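Local coordinates for odorant-binding protein 1F (Rattus norvegicus, PDB 3FIQ), which is an odorant-binding lipocalin of the nasal epithelium that probably binds a wide variety of chemical odorants, at residues A[91-101]-A[128-139]. Sequence-based numbering, arbitrary orientation.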
ATOM      1  N   LEU A  91       1.279  -0.050  -9.933  1.00  8.59           N
ATOM      2  CA  LEU A  91       2.388   0.364 -10.753  1.00  8.50           C
ATOM      3  C   LEU A  91       3.136  -0.830 -11.281  1.00 11.44           C
ATOM      4  O   LEU A  91       3.736  -0.792 -12.363  1.00 17.06           O
ATOM      5  CB  LEU A  91       3.435   1.151  -9.953  1.00 11.50           C
ATOM      6  CG  LEU A  91       3.116   2.409  -9.295  1.00 11.61           C
ATOM      7  CD1 LEU A  91       4.329   2.945  -8.517  1.00 13.71           C
ATOM      8  CD2 LEU A  91       2.657   3.415 -10.341  1.00 16.25           C
ATOM      9  N   LYS A  92       3.174  -1.916 -10.543  1.00 11.27           N
ATOM     10  CA  LYS A  92       3.916  -3.091 -10.958  1.00 15.84           C
ATOM     11  C   LYS A  92       3.305  -4.274 -10.312  1.00  9.94           C
ATOM     12  O   LYS A  92       2.872  -4.227  -9.187  1.00 11.56           O
ATOM     13  CB  LYS A  92       5.375  -3.024 -10.540  1.00 17.84           C
ATOM     14  CG  LYS A  92       6.150  -4.359 -10.628  1.00 38.92           C
ATOM     15  CD  LYS A  92       7.302  -4.406  -9.627  1.00 35.93           C
ATOM     16  CE  LYS A  92       7.821  -5.804  -9.434  1.00 35.55           C
ATOM     17  NZ  LYS A  92       8.790  -6.089 -10.503  1.00 37.73           N
ATOM     18  N   LYS A  93       3.262  -5.389 -11.023  1.00  8.86           N
ATOM     19  CA  LYS A  93       2.757  -6.577 -10.364  1.00 10.72           C
ATOM     20  C   LYS A  93       3.427  -7.837 -10.923  1.00 16.00           C
ATOM     21  O   LYS A  93       3.688  -7.931 -12.134  1.00 17.75           O
ATOM     22  CB  LYS A  93       1.249  -6.737 -10.434  1.00 20.30           C
ATOM     23  CG  LYS A  93       0.631  -6.721 -11.778  1.00 30.59           C
ATOM     24  CD  LYS A  93      -0.804  -7.311 -11.828  1.00 29.57           C
ATOM     25  CE  LYS A  93      -1.025  -7.748 -13.279  1.00 29.43           C
ATOM     26  NZ  LYS A  93      -2.386  -8.020 -13.666  1.00 33.36           N
ATOM     27  N   THR A  94       3.659  -8.776 -10.009  1.00 12.09           N
ATOM     28  CA  THR A  94       4.098 -10.139 -10.285  1.00 14.53           C
ATOM     29  C   THR A  94       3.167 -11.016  -9.476  1.00 15.11           C
ATOM     30  O   THR A  94       2.256 -10.512  -8.782  1.00 17.95           O
ATOM     31  CB  THR A  94       5.524 -10.372  -9.849  1.00 20.68           C
ATOM     32  OG1 THR A  94       5.609 -10.378  -8.408  1.00 20.21           O
ATOM     33  CG2 THR A  94       6.427  -9.296 -10.344  1.00 24.73           C
ATOM     34  N   ASP A  95       3.348 -12.334  -9.542  1.00 15.69           N
ATOM     35  CA  ASP A  95       2.414 -13.185  -8.804  1.00 18.43           C
ATOM     36  C   ASP A  95       2.523 -12.986  -7.293  1.00 21.45           C
ATOM     37  O   ASP A  95       1.528 -13.181  -6.578  1.00 22.46           O
ATOM     38  CB  ASP A  95       2.546 -14.671  -9.169  1.00 23.35           C
ATOM     39  CG  ASP A  95       3.869 -15.239  -8.774  1.00 39.89           C
ATOM     40  OD1 ASP A  95       4.859 -14.871  -9.423  1.00 46.16           O
ATOM     41  OD2 ASP A  95       3.922 -16.055  -7.819  1.00 49.66           O
ATOM     42  N   ASP A  96       3.691 -12.566  -6.799  1.00 15.84           N
ATOM     43  CA  ASP A  96       3.856 -12.474  -5.342  1.00 11.03           C
ATOM     44  C   ASP A  96       4.266 -11.107  -4.795  1.00  9.26           C
ATOM     45  O   ASP A  96       4.455 -10.977  -3.605  1.00  8.82           O
ATOM     46  CB  ASP A  96       4.774 -13.584  -4.799  1.00 15.30           C
ATOM     47  CG  ASP A  96       6.114 -13.545  -5.409  1.00 19.41           C
ATOM     48  OD1 ASP A  96       6.406 -12.540  -6.054  1.00 17.54           O
ATOM     49  OD2 ASP A  96       6.879 -14.510  -5.253  1.00 19.47           O
ATOM     50  N   ILE A  97       4.280 -10.082  -5.641  1.00  9.16           N
ATOM     51  CA  ILE A  97       4.653  -8.719  -5.259  1.00  7.28           C
ATOM     52  C   ILE A  97       3.787  -7.761  -6.065  1.00  8.77           C
ATOM     53  O   ILE A  97       3.666  -7.914  -7.260  1.00  9.86           O
ATOM     54  CB  ILE A  97       6.141  -8.436  -5.537  1.00  7.55           C
ATOM     55  CG1 ILE A  97       7.060  -9.334  -4.697  1.00 10.98           C
ATOM     56  CG2 ILE A  97       6.405  -6.959  -5.376  1.00 11.65           C
ATOM     57  CD1 ILE A  97       7.034  -9.008  -3.228  1.00 10.07           C
ATOM     58  N   ILE A  98       3.207  -6.758  -5.416  1.00  5.66           N
ATOM     59  CA  ILE A  98       2.511  -5.636  -6.032  1.00  5.32           C
ATOM     60  C   ILE A  98       3.072  -4.355  -5.528  1.00  5.43           C
ATOM     61  O   ILE A  98       3.212  -4.192  -4.306  1.00  6.87           O
ATOM     62  CB  ILE A  98       0.999  -5.696  -5.786  1.00  6.12           C
ATOM     63  CG1 ILE A  98       0.448  -6.966  -6.420  1.00 10.51           C
ATOM     64  CG2 ILE A  98       0.303  -4.454  -6.390  1.00  6.07           C
ATOM     65  CD1 ILE A  98      -1.051  -7.180  -6.173  1.00 15.90           C
ATOM     66  N   PHE A  99       3.463  -3.461  -6.423  1.00  6.55           N
ATOM     67  CA  PHE A  99       3.740  -2.063  -6.084  1.00  7.04           C
ATOM     68  C   PHE A  99       2.517  -1.172  -6.322  1.00  8.01           C
ATOM     69  O   PHE A  99       2.045  -1.101  -7.460  1.00  8.12           O
ATOM     70  CB  PHE A  99       4.860  -1.492  -6.935  1.00  6.10           C
ATOM     71  CG  PHE A  99       6.258  -2.082  -6.715  1.00  6.96           C
ATOM     72  CD1 PHE A  99       6.539  -3.172  -5.869  1.00 11.50           C
ATOM     73  CD2 PHE A  99       7.322  -1.436  -7.307  1.00 13.43           C
ATOM     74  CE1 PHE A  99       7.813  -3.631  -5.725  1.00 13.89           C
ATOM     75  CE2 PHE A  99       8.606  -1.922  -7.163  1.00 15.00           C
ATOM     76  CZ  PHE A  99       8.850  -2.995  -6.404  1.00 11.20           C
ATOM     77  N   PHE A 100       1.932  -0.580  -5.290  1.00  4.97           N
ATOM     78  CA  PHE A 100       0.830   0.347  -5.395  1.00  5.72           C
ATOM     79  C   PHE A 100       1.348   1.762  -5.271  1.00  8.70           C
ATOM     80  O   PHE A 100       2.235   2.050  -4.524  1.00  6.98           O
ATOM     81  CB  PHE A 100      -0.156   0.171  -4.223  1.00  4.95           C
ATOM     82  CG  PHE A 100      -0.998  -1.080  -4.301  1.00  5.66           C
ATOM     83  CD1 PHE A 100      -2.078  -1.143  -5.120  1.00  9.21           C
ATOM     84  CD2 PHE A 100      -0.733  -2.165  -3.458  1.00  8.32           C
ATOM     85  CE1 PHE A 100      -2.896  -2.264  -5.141  1.00 10.97           C
ATOM     86  CE2 PHE A 100      -1.556  -3.304  -3.503  1.00  8.59           C
ATOM     87  CZ  PHE A 100      -2.654  -3.321  -4.374  1.00  8.98           C
ATOM     88  N   HIS A 101       0.735   2.675  -6.010  1.00  4.74           N
ATOM     89  CA  HIS A 101       0.923   4.082  -5.833  1.00  5.42           C
ATOM     90  C   HIS A 101      -0.375   4.617  -5.249  1.00  8.10           C
ATOM     91  O   HIS A 101      -1.475   4.228  -5.667  1.00  8.19           O
ATOM     92  CB  HIS A 101       1.142   4.774  -7.154  1.00  6.34           C
ATOM     93  CG  HIS A 101       1.353   6.232  -7.020  1.00  9.93           C
ATOM     94  ND1 HIS A 101       0.386   7.158  -7.353  1.00 18.49           N
ATOM     95  CD2 HIS A 101       2.431   6.943  -6.634  1.00 15.49           C
ATOM     96  CE1 HIS A 101       0.855   8.371  -7.135  1.00 17.35           C
ATOM     97  NE2 HIS A 101       2.086   8.270  -6.703  1.00 16.72           N
ATOM     98  N   GLN A 128      14.343  -5.849  -7.556  1.00 16.47           N
ATOM     99  CA  GLN A 128      13.108  -5.219  -7.186  1.00 10.56           C
ATOM    100  C   GLN A 128      13.338  -3.997  -6.268  1.00  8.60           C
ATOM    101  O   GLN A 128      12.624  -3.009  -6.383  1.00 13.21           O
ATOM    102  CB  GLN A 128      12.171  -6.240  -6.547  1.00 11.76           C
ATOM    103  CG  GLN A 128      11.725  -7.321  -7.464  1.00 13.23           C
ATOM    104  CD  GLN A 128      11.064  -8.438  -6.739  1.00 16.62           C
ATOM    105  OE1 GLN A 128      11.431  -8.750  -5.613  1.00 12.40           O
ATOM    106  NE2 GLN A 128      10.055  -9.045  -7.374  1.00 17.45           N
ATOM    107  N   LYS A 129      14.329  -4.045  -5.418  1.00  9.63           N
ATOM    108  CA  LYS A 129      14.692  -2.914  -4.586  1.00 10.17           C
ATOM    109  C   LYS A 129      15.131  -1.741  -5.432  1.00 14.01           C
ATOM    110  O   LYS A 129      14.795  -0.610  -5.134  1.00 14.49           O
ATOM    111  CB  LYS A 129      15.784  -3.322  -3.587  1.00 11.74           C
ATOM    112  CG  LYS A 129      15.256  -4.247  -2.553  1.00 15.13           C
ATOM    113  CD  LYS A 129      16.263  -4.503  -1.456  1.00 22.64           C
ATOM    114  CE  LYS A 129      15.746  -5.493  -0.415  1.00 23.81           C
ATOM    115  NZ  LYS A 129      16.919  -5.945   0.434  1.00 29.97           N
ATOM    116  N   GLN A 130      15.896  -2.029  -6.473  1.00 14.81           N
ATOM    117  CA  GLN A 130      16.375  -0.949  -7.349  1.00 12.75           C
ATOM    118  C   GLN A 130      15.250  -0.394  -8.159  1.00 13.06           C
ATOM    119  O   GLN A 130      15.173   0.833  -8.349  1.00 16.34           O
ATOM    120  CB  GLN A 130      17.492  -1.424  -8.257  1.00 19.52           C
ATOM    121  CG  GLN A 130      18.729  -1.670  -7.508  1.00 24.20           C
ATOM    122  CD  GLN A 130      19.417  -0.386  -7.006  1.00 36.23           C
ATOM    123  OE1 GLN A 130      19.305  -0.010  -5.818  1.00 39.31           O
ATOM    124  NE2 GLN A 130      20.156   0.282  -7.900  1.00 42.92           N
ATOM    125  N   GLU A 131      14.354  -1.259  -8.609  1.00 14.78           N
ATOM    126  CA  GLU A 131      13.124  -0.814  -9.269  1.00 15.04           C
ATOM    127  C   GLU A 131      12.311   0.115  -8.353  1.00 11.09           C
ATOM    128  O   GLU A 131      11.771   1.177  -8.788  1.00 16.43           O
ATOM    129  CB  GLU A 131      12.251  -2.004  -9.642  1.00 20.51           C
ATOM    130  CG  GLU A 131      10.970  -1.580 -10.393  1.00 23.64           C
ATOM    131  CD  GLU A 131      10.240  -2.759 -11.050  1.00 34.26           C
ATOM    132  OE1 GLU A 131      10.524  -3.938 -10.702  1.00 36.04           O
ATOM    133  OE2 GLU A 131       9.379  -2.490 -11.901  1.00 40.40           O
ATOM    134  N   LEU A 132      12.149  -0.247  -7.106  1.00 10.51           N
ATOM    135  CA  LEU A 132      11.439   0.584  -6.138  1.00  9.30           C
ATOM    136  C   LEU A 132      12.090   1.924  -6.013  1.00 10.34           C
ATOM    137  O   LEU A 132      11.415   2.986  -6.028  1.00 11.93           O
ATOM    138  CB  LEU A 132      11.365  -0.069  -4.794  1.00 10.21           C
ATOM    139  CG  LEU A 132      10.695   0.757  -3.687  1.00  9.57           C
ATOM    140  CD1 LEU A 132       9.240   1.047  -3.997  1.00 11.50           C
ATOM    141  CD2 LEU A 132      10.791   0.040  -2.356  1.00 11.62           C
ATOM    142  N   ARG A 133      13.396   1.949  -5.884  1.00 11.66           N
ATOM    143  CA  ARG A 133      14.089   3.232  -5.818  0.70 13.51           C
ATOM    144  C   ARG A 133      13.910   4.093  -7.051  1.00 11.35           C
ATOM    145  O   ARG A 133      13.761   5.291  -6.942  1.00 12.51           O
ATOM    146  CB  ARG A 133      15.557   3.015  -5.544  0.70 14.15           C
ATOM    147  CG  ARG A 133      15.819   2.419  -4.163  0.70 13.22           C
ATOM    148  CD  ARG A 133      17.278   2.218  -3.893  0.70 19.11           C
ATOM    149  NE  ARG A 133      18.107   3.347  -4.281  0.70 25.52           N
ATOM    150  CZ  ARG A 133      18.418   4.385  -3.501  0.70 25.23           C
ATOM    151  NH1 ARG A 133      17.975   4.464  -2.247  0.70 21.03           N
ATOM    152  NH2 ARG A 133      19.189   5.340  -3.981  0.70 30.37           N
ATOM    153  N   LYS A 134      13.934   3.487  -8.240  1.00  9.94           N
ATOM    154  CA  LYS A 134      13.763   4.209  -9.471  1.00 12.42           C
ATOM    155  C   LYS A 134      12.366   4.775  -9.577  1.00 14.75           C
ATOM    156  O   LYS A 134      12.200   5.914  -9.967  1.00 15.25           O
ATOM    157  CB  LYS A 134      14.118   3.327 -10.661  1.00 26.45           C
ATOM    158  CG  LYS A 134      15.632   3.191 -10.911  1.00 34.80           C
ATOM    159  CD  LYS A 134      16.327   4.555 -11.214  1.00 47.93           C
ATOM    160  CE  LYS A 134      17.750   4.366 -11.819  1.00 52.90           C
ATOM    161  NZ  LYS A 134      18.548   5.628 -11.913  1.00 51.89           N
ATOM    162  N   LEU A 135      11.370   4.013  -9.155  1.00 12.52           N
ATOM    163  CA  LEU A 135      10.000   4.452  -9.185  1.00 12.76           C
ATOM    164  C   LEU A 135       9.743   5.627  -8.240  1.00 11.40           C
ATOM    165  O   LEU A 135       9.022   6.568  -8.607  1.00 12.70           O
ATOM    166  CB  LEU A 135       9.052   3.315  -8.807  1.00 12.52           C
ATOM    167  CG  LEU A 135       8.878   2.395  -9.985  1.00 13.61           C
ATOM    168  CD1 LEU A 135       8.257   1.088  -9.395  1.00 16.59           C
ATOM    169  CD2 LEU A 135       8.030   3.019 -11.112  1.00 16.78           C
ATOM    170  N   ALA A 136      10.306   5.561  -7.028  1.00 10.79           N
ATOM    171  CA  ALA A 136      10.177   6.613  -6.088  1.00 10.60           C
ATOM    172  C   ALA A 136      10.747   7.893  -6.765  1.00 12.03           C
ATOM    173  O   ALA A 136      10.168   8.952  -6.633  1.00 13.80           O
ATOM    174  CB  ALA A 136      10.915   6.263  -4.741  1.00 10.21           C
ATOM    175  N   GLU A 137      11.903   7.823  -7.402  1.00 14.17           N
ATOM    176  CA  GLU A 137      12.484   9.010  -8.073  1.00 14.52           C
ATOM    177  C   GLU A 137      11.532   9.560  -9.105  1.00 15.96           C
ATOM    178  O   GLU A 137      11.301  10.750  -9.185  1.00 18.70           O
ATOM    179  CB  GLU A 137      13.851   8.679  -8.700  1.00 17.59           C
ATOM    180  CG  GLU A 137      14.898   8.489  -7.641  1.00 15.97           C
ATOM    181  CD  GLU A 137      16.249   7.864  -8.136  1.00 38.19           C
ATOM    182  OE1 GLU A 137      16.361   7.441  -9.322  1.00 35.11           O
ATOM    183  OE2 GLU A 137      17.204   7.791  -7.302  1.00 34.91           O
ATOM    184  N   GLU A 138      10.981   8.649  -9.874  1.00 13.14           N
ATOM    185  CA  GLU A 138      10.078   9.026 -10.923  1.00 15.83           C
ATOM    186  C   GLU A 138       8.849   9.721 -10.378  1.00 15.62           C
ATOM    187  O   GLU A 138       8.347  10.653 -11.042  1.00 17.62           O
ATOM    188  CB  GLU A 138       9.662   7.822 -11.766  1.00 20.41           C
ATOM    189  CG  GLU A 138      10.708   7.199 -12.660  1.00 36.26           C
ATOM    190  CD  GLU A 138      10.148   5.932 -13.287  1.00 45.19           C
ATOM    191  OE1 GLU A 138       8.897   5.888 -13.461  1.00 44.09           O
ATOM    192  OE2 GLU A 138      10.931   4.999 -13.600  1.00 52.40           O
ATOM    193  N   TYR A 139       8.394   9.313  -9.203  1.00 15.58           N
ATOM    194  CA  TYR A 139       7.181   9.848  -8.578  1.00 15.56           C
ATOM    195  C   TYR A 139       7.521  10.979  -7.566  1.00 16.80           C
ATOM    196  O   TYR A 139       6.676  11.439  -6.800  1.00 17.92           O
ATOM    197  CB  TYR A 139       6.271   8.653  -8.030  1.00 18.19           C
ATOM    198  CG  TYR A 139       5.551   7.863  -9.118  1.00 17.65           C
ATOM    199  CD1 TYR A 139       6.162   6.845  -9.809  1.00 19.35           C
ATOM    200  CD2 TYR A 139       4.277   8.251  -9.579  1.00 23.02           C
ATOM    201  CE1 TYR A 139       5.543   6.194 -10.900  1.00 18.78           C
ATOM    202  CE2 TYR A 139       3.650   7.569 -10.624  1.00 22.85           C
ATOM    203  CZ  TYR A 139       4.283   6.575 -11.292  1.00 26.45           C
ATOM    204  OH  TYR A 139       3.659   5.951 -12.372  1.00 28.37           O
TER
HETATM  205  O   HOH W   1       6.880  -1.293 -12.871  1.00 42.31           O
HETATM  206  O   HOH W   2      10.129  -8.741 -10.435  1.00 30.48           O
HETATM  207  O   HOH W   3       8.993 -11.978  -6.576  1.00 33.89           O
HETATM  208  O   HOH W   4       3.885  10.673  -7.036  1.00 22.04           O
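Phe99 reaches from strand 97-101 into the side of helix 128-138 and meets four of its residues. In the plane of the ring, Phe99 CD2 lies 3.4 Å from Leu135 CD1 and Phe99 CZ touches the carbonyl O of Gln128; Leu132 CA and Glu131 CG approach Phe99 CE2 obliquely. Over the centre of one face lies Lys92 CD, 3.6 Å above the plane, so the lysine chain is laid across the phenyl before it bends at its last torsion and brings Lys92 NZ to 2.8 Å from Glu131 OE1. This salt bridge uses the syn side of the carboxylate, with NZ 27° out of its plane, while Glu131 OE2 takes a water that also donates to Leu91 O. With an alanine at Glu131, the Lys92 ammonium would probably lose its charged mate and be freer to swing off the Phe99 ring. The side chain of Gln128, extended beyond CG, crosses over Ile97, with Gln128 NE2 4.0 Å from Ile97 CG1. Gln128 NE2 donates to two waters, one shared with Lys92 NZ and the other with Asp96 OD1. Tyr139, just past the helix, closes the other end: Tyr139 CD2 sits over one face of the His101 imidazole, 3.6 Å from His101 NE2, the two planes inclined at 41°, and Leu91 CD2 packs against the phenol end of Tyr139, 3.4 Å from Tyr139 OH. A water joins His101 NE2 to Tyr139 O. Leu91 and Lys92 both face Phe99 in a classic beta bulge, which places both side chains on the helix side. Strand and helix segments run nearly parallel, 10° apart with axes 11.2 Å from each other, and Val117 and Ile115 of strand 111-119 extend the apolar layer. This is the lipocalin fold's hallmark alpha-helix, packed against the outside of its antiparallel beta-barrel.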